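Local coordinates for ferrichrome ABC transporter substrate-binding protein (Staphylococcus pseudintermedius, PDB 5FLY) that probably binds iron-loaded ferrichrome outside the cell membrane and delivers it to an ABC transporter for iron uptake, at residues V47-Q52 with K61-V66. Numbering follows the deposited sequence.
Sequences VGVSDQ and KQFKDV
V49 meets F63 and V66 inside a beta-alpha-beta unit, formed by strand 46-50, helix 57-62 and strand 68-69. The contact is apolar, with no hydrogen bond between the segments. V49 presents both of its methyl groups. V49 CG2 sits over one face of the F63 ring, offset toward the rim, in a CH-pi contact 4.3 Å from the ring centroid. V49 CG1 lies between the backbone N and the carbonyl carbon (chi1 64°), and from there it reaches two partners. V49 CG1 packs 3.8 Å from F63 CD1 and equally close to V66 CG1. V66 CG1, anti to the backbone N (chi1 180°), also rests on the strand backbone, 3.8 Å from G48 N. A type I turn from F63 to V66 brings both side chains against strand 46-50. The hydrogen bond from V66 N to F63 O, 3.2 Å long, closes it. K68 NZ also donates hydrogen bonds to the carbonyl oxygens of F63 and V66. V49 and F63 both touch A36 of helix 36-41, and F63 and V66 both touch I46. Strand 46-50 runs between strands 28-30 and 68-69 in the parallel sheet, with V49 hydrogen-bonded through its backbone to D67 and V69.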
ATOM      1  N   VAL A  47      20.646   3.676  -1.047  1.00 10.12           N
ATOM      2  CA  VAL A  47      21.635   3.914  -0.001  1.00  8.90           C
ATOM      3  C   VAL A  47      21.038   4.459   1.293  1.00  9.07           C
ATOM      4  O   VAL A  47      21.733   4.583   2.289  1.00 10.19           O
ATOM      5  CB  VAL A  47      22.743   4.890  -0.473  1.00  9.13           C
ATOM      6  CG1 VAL A  47      23.557   4.271  -1.610  1.00  9.02           C
ATOM      7  CG2 VAL A  47      22.163   6.239  -0.894  1.00 10.49           C
ATOM      8  N   GLY A  48      19.753   4.795   1.292  1.00  8.49           N
ATOM      9  CA  GLY A  48      19.085   5.219   2.515  1.00  8.63           C
ATOM     10  C   GLY A  48      17.613   4.950   2.358  1.00  8.36           C
ATOM     11  O   GLY A  48      17.093   5.058   1.252  1.00  8.14           O
ATOM     12  N   VAL A  49      16.949   4.582   3.447  1.00  8.39           N
ATOM     13  CA  VAL A  49      15.513   4.316   3.394  1.00  8.17           C
ATOM     14  C   VAL A  49      14.857   4.777   4.698  1.00  8.33           C
ATOM     15  O   VAL A  49      15.451   4.686   5.777  1.00  8.58           O
ATOM     16  CB  VAL A  49      15.227   2.807   3.118  1.00  8.06           C
ATOM     17  CG1 VAL A  49      15.726   1.918   4.250  1.00  8.11           C
ATOM     18  CG2 VAL A  49      13.743   2.581   2.846  1.00  8.57           C
ATOM     19  N   SER A  50      13.636   5.286   4.582  1.00  9.89           N
ATOM     20  CA  SER A  50      12.846   5.666   5.750  1.00 10.46           C
ATOM     21  C   SER A  50      12.885   4.594   6.829  1.00 11.16           C
ATOM     22  O   SER A  50      12.755   3.399   6.532  1.00 10.04           O
ATOM     23  CB  SER A  50      11.399   5.918   5.354  1.00 12.05           C
ATOM     24  OG  SER A  50      10.593   6.033   6.510  1.00 15.25           O
ATOM     25  N   ASP A  51      13.040   5.005   8.083  1.00 13.39           N
ATOM     26  CA  ASP A  51      13.081   4.021   9.150  1.00 14.55           C
ATOM     27  C   ASP A  51      11.696   3.395   9.356  1.00 11.70           C
ATOM     28  O   ASP A  51      11.561   2.435  10.121  1.00 11.73           O
ATOM     29  CB  ASP A  51      13.625   4.623  10.459  1.00 16.28           C
ATOM     30  CG  ASP A  51      12.778   5.758  11.008  1.00 20.34           C
ATOM     31  OD1 ASP A  51      11.612   5.929  10.612  1.00 20.67           O
ATOM     32  OD2 ASP A  51      13.310   6.479  11.880  1.00 23.77           O
ATOM     33  N   GLN A  52      10.676   3.903   8.662  1.00 11.87           N
ATOM     34  CA  GLN A  52       9.347   3.309   8.767  1.00 13.02           C
ATOM     35  C   GLN A  52       9.306   1.895   8.192  1.00 12.43           C
ATOM     36  O   GLN A  52       8.419   1.120   8.535  1.00 14.74           O
ATOM     37  CB  GLN A  52       8.302   4.177   8.061  1.00 15.26           C
ATOM     38  CG  GLN A  52       7.964   5.441   8.813  1.00 18.45           C
ATOM     39  CD  GLN A  52       6.809   6.186   8.168  1.00 20.98           C
ATOM     40  OE1 GLN A  52       5.633   5.836   8.355  1.00 22.74           O
ATOM     41  NE2 GLN A  52       7.136   7.209   7.399  1.00 22.11           N
ATOM     42  N   LYS A  61      12.966  -7.129   6.604  1.00 15.76           N
ATOM     43  CA  LYS A  61      13.940  -8.151   6.233  1.00 15.77           C
ATOM     44  C   LYS A  61      14.623  -7.818   4.900  1.00 13.58           C
ATOM     45  O   LYS A  61      15.701  -8.321   4.624  1.00 15.15           O
ATOM     46  CB  LYS A  61      13.284  -9.531   6.165  1.00 18.26           C
ATOM     47  CG  LYS A  61      12.115  -9.604   5.255  1.00 21.82           C
ATOM     48  CD  LYS A  61      11.621 -11.034   5.074  1.00 26.24           C
ATOM     49  CE  LYS A  61      10.336 -11.049   4.238  1.00 26.84           C
ATOM     50  NZ  LYS A  61      10.392 -10.107   3.058  1.00 22.41           N
ATOM     51  N   GLN A  62      14.004  -6.975   4.077  1.00 11.74           N
ATOM     52  CA  GLN A  62      14.597  -6.587   2.795  1.00 11.23           C
ATOM     53  C   GLN A  62      15.596  -5.426   2.883  1.00 12.10           C
ATOM     54  O   GLN A  62      16.289  -5.154   1.896  1.00 12.40           O
ATOM     55  CB  GLN A  62      13.504  -6.198   1.793  1.00 11.02           C
ATOM     56  CG  GLN A  62      12.503  -7.304   1.477  1.00 12.30           C
ATOM     57  CD  GLN A  62      13.159  -8.580   0.986  1.00 15.34           C
ATOM     58  OE1 GLN A  62      12.671  -9.679   1.258  1.00 20.17           O
ATOM     59  NE2 GLN A  62      14.259  -8.447   0.243  1.00 13.39           N
ATOM     60  N   PHE A  63      15.649  -4.738   4.029  1.00 11.53           N
ATOM     61  CA  PHE A  63      16.436  -3.513   4.161  1.00 11.19           C
ATOM     62  C   PHE A  63      17.440  -3.576   5.320  1.00 13.56           C
ATOM     63  O   PHE A  63      17.884  -2.543   5.837  1.00 11.76           O
ATOM     64  CB  PHE A  63      15.491  -2.307   4.327  1.00 10.82           C
ATOM     65  CG  PHE A  63      14.820  -1.900   3.042  1.00 10.43           C
ATOM     66  CD1 PHE A  63      15.536  -1.238   2.058  1.00 10.53           C
ATOM     67  CD2 PHE A  63      13.494  -2.213   2.798  1.00 11.78           C
ATOM     68  CE1 PHE A  63      14.928  -0.879   0.870  1.00  9.99           C
ATOM     69  CE2 PHE A  63      12.894  -1.858   1.604  1.00 10.53           C
ATOM     70  CZ  PHE A  63      13.618  -1.189   0.643  1.00 10.04           C
ATOM     71  N   LYS A  64      17.821  -4.792   5.708  1.00 20.15           N
ATOM     72  CA  LYS A  64      18.697  -4.985   6.865  1.00 20.47           C
ATOM     73  C   LYS A  64      20.046  -4.287   6.699  1.00 19.78           C
ATOM     74  O   LYS A  64      20.623  -3.817   7.670  1.00 23.24           O
ATOM     75  CB  LYS A  64      18.929  -6.477   7.128  1.00 21.44           C
ATOM     76  CG  LYS A  64      17.759  -7.178   7.804  1.00 24.91           C
ATOM     77  CD  LYS A  64      17.988  -8.693   7.939  1.00 28.83           C
ATOM     78  CE  LYS A  64      19.216  -9.026   8.787  1.00 30.72           C
ATOM     79  NZ  LYS A  64      19.144  -8.458  10.166  1.00 32.24           N
ATOM     80  N   ASP A  65      20.548  -4.218   5.471  1.00 21.89           N
ATOM     81  CA  ASP A  65      21.879  -3.658   5.251  1.00 25.72           C
ATOM     82  C   ASP A  65      21.836  -2.274   4.608  1.00 25.53           C
ATOM     83  O   ASP A  65      22.830  -1.820   4.044  1.00 27.52           O
ATOM     84  CB  ASP A  65      22.700  -4.627   4.405  1.00 29.59           C
ATOM     85  CG  ASP A  65      22.916  -5.970   5.107  1.00 35.07           C
ATOM     86  OD1 ASP A  65      23.239  -5.971   6.317  1.00 36.76           O
ATOM     87  OD2 ASP A  65      22.757  -7.024   4.451  1.00 37.41           O
ATOM     88  N   VAL A  66      20.689  -1.605   4.719  1.00 17.07           N
ATOM     89  CA  VAL A  66      20.528  -0.237   4.221  1.00 15.07           C
ATOM     90  C   VAL A  66      20.361   0.744   5.378  1.00 13.92           C
ATOM     91  O   VAL A  66      19.586   0.501   6.313  1.00 13.66           O
ATOM     92  CB  VAL A  66      19.307  -0.114   3.272  1.00 13.08           C
ATOM     93  CG1 VAL A  66      19.155   1.308   2.768  1.00 12.53           C
ATOM     94  CG2 VAL A  66      19.436  -1.071   2.111  1.00 13.63           C
TER